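PDB 4CGS: polymerase subunit PA from Dhori virus, which forms the N-terminal, cap-snatching-type domain of the polymerase PA subunit and probably takes part in RNA binding. Local coordinates for residues D50-N55 and E140-D145. Numbering follows the deposited sequence.
Sequences DMHLHN and EVQRQD
The ring of His52 lies against Gln142 and Val141 in the first turn of the helix 140-157, and two residues earlier Asp50 reaches the same helix through a water. Two carboxylates would be poor direct neighbours, and Asp50 OD2 stays 4.9 Å from Asp145 OD2; the water between them donates to both, with 2.7 Å from its oxygen to Asp50 OD2 and a weak link to Asp145 OD2.

His52 carries the contact. Its CG is anti to the carbonyl carbon (chi1 -76°), which sends the ring across to the helix. Gln142 CG lies 3.5 Å from His52 NE2, and the amide nitrogen of Gln142 sits over one ring face, with ring and amide planes 48° apart. Val141 CG1 meets the ring edge instead, 4.1 Å from His52 CE1. Histidine suits this place because it offers carbon surface to the helix while keeping a polar nitrogen for water: a second water lies in the ring plane, its oxygen 2.7 Å from His52 NE2, and donates to Asp145 OD2. The two waters thus share one carboxylate oxygen, and the second links it to the ring nitrogen.

Glutamine serves the buried side of the helix, since its CG methylene packs on the ring while its amide ties separate elements together: Gln142 OE1 accepts from Asp139 N, and Gln142 NE2 donates to Ile48 O and Tyr60 OH. Just before strand 53-54, His52 bonds through its backbone to Arg59 of strand 57-62. This is helix-to-loop packing, in which histidine-glutamine contact and water bridges join the start of a long helix to the edge of the mixed beta-sheet of the PA N-terminal domain, consistent with the endonuclease-like alpha/beta fold of its relatives.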
loop_
_atom_site.group_PDB
_atom_site.type_symbol
_atom_site.label_atom_id
_atom_site.label_comp_id
_atom_site.label_asym_id
_atom_site.label_seq_id
_atom_site.Cartn_x
_atom_site.Cartn_y
_atom_site.Cartn_z
ATOM N N ASP A 50 -5.163 1.014 10.399
ATOM C CA ASP A 50 -5.036 0.436 11.769
ATOM C C ASP A 50 -5.638 1.236 12.889
ATOM O O ASP A 50 -5.033 2.204 13.287
ATOM C CB ASP A 50 -3.545 0.239 12.099
ATOM C CG ASP A 50 -3.258 -0.517 13.436
ATOM O OD1 ASP A 50 -4.116 -1.268 14.010
ATOM O OD2 ASP A 50 -2.072 -0.465 13.879
ATOM N N MET A 51 -6.805 0.839 13.412
ATOM C CA MET A 51 -7.437 1.447 14.627
ATOM C C MET A 51 -7.810 2.910 14.395
ATOM O O MET A 51 -8.178 3.614 15.333
ATOM C CB MET A 51 -6.559 1.288 15.862
ATOM C CG MET A 51 -6.363 -0.165 16.282
ATOM S SD MET A 51 -5.196 -0.492 17.650
ATOM C CE MET A 51 -3.568 0.101 17.116
ATOM N N HIS A 52 -7.802 3.406 13.157
ATOM C CA HIS A 52 -8.252 4.779 12.892
ATOM C C HIS A 52 -9.759 4.742 12.715
ATOM O O HIS A 52 -10.263 3.979 11.901
ATOM C CB HIS A 52 -7.590 5.357 11.632
ATOM C CG HIS A 52 -6.205 5.745 11.868
ATOM N ND1 HIS A 52 -5.863 6.891 12.518
ATOM C CD2 HIS A 52 -5.037 5.044 11.654
ATOM C CE1 HIS A 52 -4.504 6.892 12.677
ATOM N NE2 HIS A 52 -4.023 5.746 12.210
ATOM N N LEU A 53 -10.480 5.563 13.472
ATOM C CA LEU A 53 -11.956 5.534 13.496
ATOM C C LEU A 53 -12.523 6.828 12.951
ATOM O O LEU A 53 -11.890 7.913 13.026
ATOM C CB LEU A 53 -12.500 5.309 14.918
ATOM C CG LEU A 53 -12.091 4.065 15.727
ATOM C CD1 LEU A 53 -12.696 4.230 17.123
ATOM C CD2 LEU A 53 -12.442 2.726 15.082
ATOM N N HIS A 54 -13.714 6.719 12.416
ATOM C CA HIS A 54 -14.545 7.850 12.026
ATOM C C HIS A 54 -15.971 7.468 12.372
ATOM O O HIS A 54 -16.405 6.399 12.008
ATOM C CB HIS A 54 -14.418 8.144 10.500
ATOM C CG HIS A 54 -15.514 9.073 9.965
ATOM N ND1 HIS A 54 -15.581 10.366 10.346
ATOM C CD2 HIS A 54 -16.540 8.841 9.099
ATOM C CE1 HIS A 54 -16.660 10.934 9.747
ATOM N NE2 HIS A 54 -17.257 10.010 8.987
ATOM N N ASN A 55 -16.659 8.283 13.178
ATOM C CA ASN A 55 -18.005 8.036 13.647
ATOM C C ASN A 55 -18.068 6.685 14.357
ATOM O O ASN A 55 -19.043 5.929 14.208
ATOM C CB ASN A 55 -18.968 8.090 12.468
ATOM C CG ASN A 55 -20.389 8.227 12.886
ATOM O OD1 ASN A 55 -20.681 8.672 13.976
ATOM N ND2 ASN A 55 -21.275 7.827 12.028
ATOM N N GLU A 140 -0.226 12.645 11.716
ATOM C CA GLU A 140 1.122 12.404 12.235
ATOM C C GLU A 140 1.291 10.925 12.615
ATOM O O GLU A 140 2.357 10.351 12.380
ATOM C CB GLU A 140 1.384 13.334 13.409
ATOM C CG GLU A 140 2.811 13.286 13.882
ATOM C CD GLU A 140 3.135 14.193 15.071
ATOM O OE1 GLU A 140 2.214 14.755 15.627
ATOM O OE2 GLU A 140 4.309 14.293 15.457
ATOM N N VAL A 141 0.289 10.318 13.211
ATOM C CA VAL A 141 0.362 8.915 13.629
ATOM C C VAL A 141 0.466 8.012 12.412
ATOM O O VAL A 141 1.291 7.099 12.370
ATOM C CB VAL A 141 -0.880 8.522 14.512
ATOM C CG1 VAL A 141 -0.906 7.005 14.725
ATOM C CG2 VAL A 141 -0.868 9.235 15.866
ATOM N N GLN A 142 -0.347 8.263 11.371
ATOM C CA GLN A 142 -0.203 7.518 10.150
ATOM C C GLN A 142 1.149 7.651 9.486
ATOM O O GLN A 142 1.740 6.663 9.062
ATOM C CB GLN A 142 -1.297 7.955 9.163
ATOM C CG GLN A 142 -2.728 7.628 9.593
ATOM C CD GLN A 142 -3.735 8.176 8.643
ATOM O OE1 GLN A 142 -3.689 9.394 8.380
ATOM N NE2 GLN A 142 -4.657 7.362 8.146
ATOM N N ARG A 143 1.668 8.871 9.433
ATOM C CA ARG A 143 2.999 9.049 8.887
ATOM C C ARG A 143 4.082 8.292 9.642
ATOM O O ARG A 143 4.935 7.638 9.065
ATOM C CB ARG A 143 3.399 10.572 8.787
ATOM C CG ARG A 143 2.499 11.379 7.916
ATOM C CD ARG A 143 3.047 12.708 7.627
ATOM N NE ARG A 143 3.358 13.514 8.786
ATOM C CZ ARG A 143 2.493 14.309 9.395
ATOM N NH1 ARG A 143 1.230 14.398 8.997
ATOM N NH2 ARG A 143 2.878 15.012 10.446
ATOM N N GLN A 144 3.966 8.324 10.953
ATOM C CA GLN A 144 4.889 7.569 11.809
ATOM C C GLN A 144 4.779 6.088 11.594
ATOM O O GLN A 144 5.825 5.453 11.444
ATOM C CB GLN A 144 4.652 7.963 13.278
ATOM C CG GLN A 144 5.184 9.324 13.727
ATOM C CD GLN A 144 6.691 9.199 13.914
ATOM O OE1 GLN A 144 7.190 8.818 14.997
ATOM N NE2 GLN A 144 7.403 9.454 12.863
ATOM N N ASP A 145 3.575 5.551 11.557
ATOM C CA ASP A 145 3.436 4.114 11.439
ATOM C C ASP A 145 3.878 3.618 10.085
ATOM O O ASP A 145 4.569 2.586 9.955
ATOM C CB ASP A 145 2.016 3.697 11.706
ATOM C CG ASP A 145 1.579 3.794 13.149
ATOM O OD1 ASP A 145 2.456 3.963 14.040
ATOM O OD2 ASP A 145 0.355 3.782 13.374
HETATM O O HOH W 1 -0.038 0.847 12.742
HETATM O O HOH W 2 -1.562 4.769 11.613
#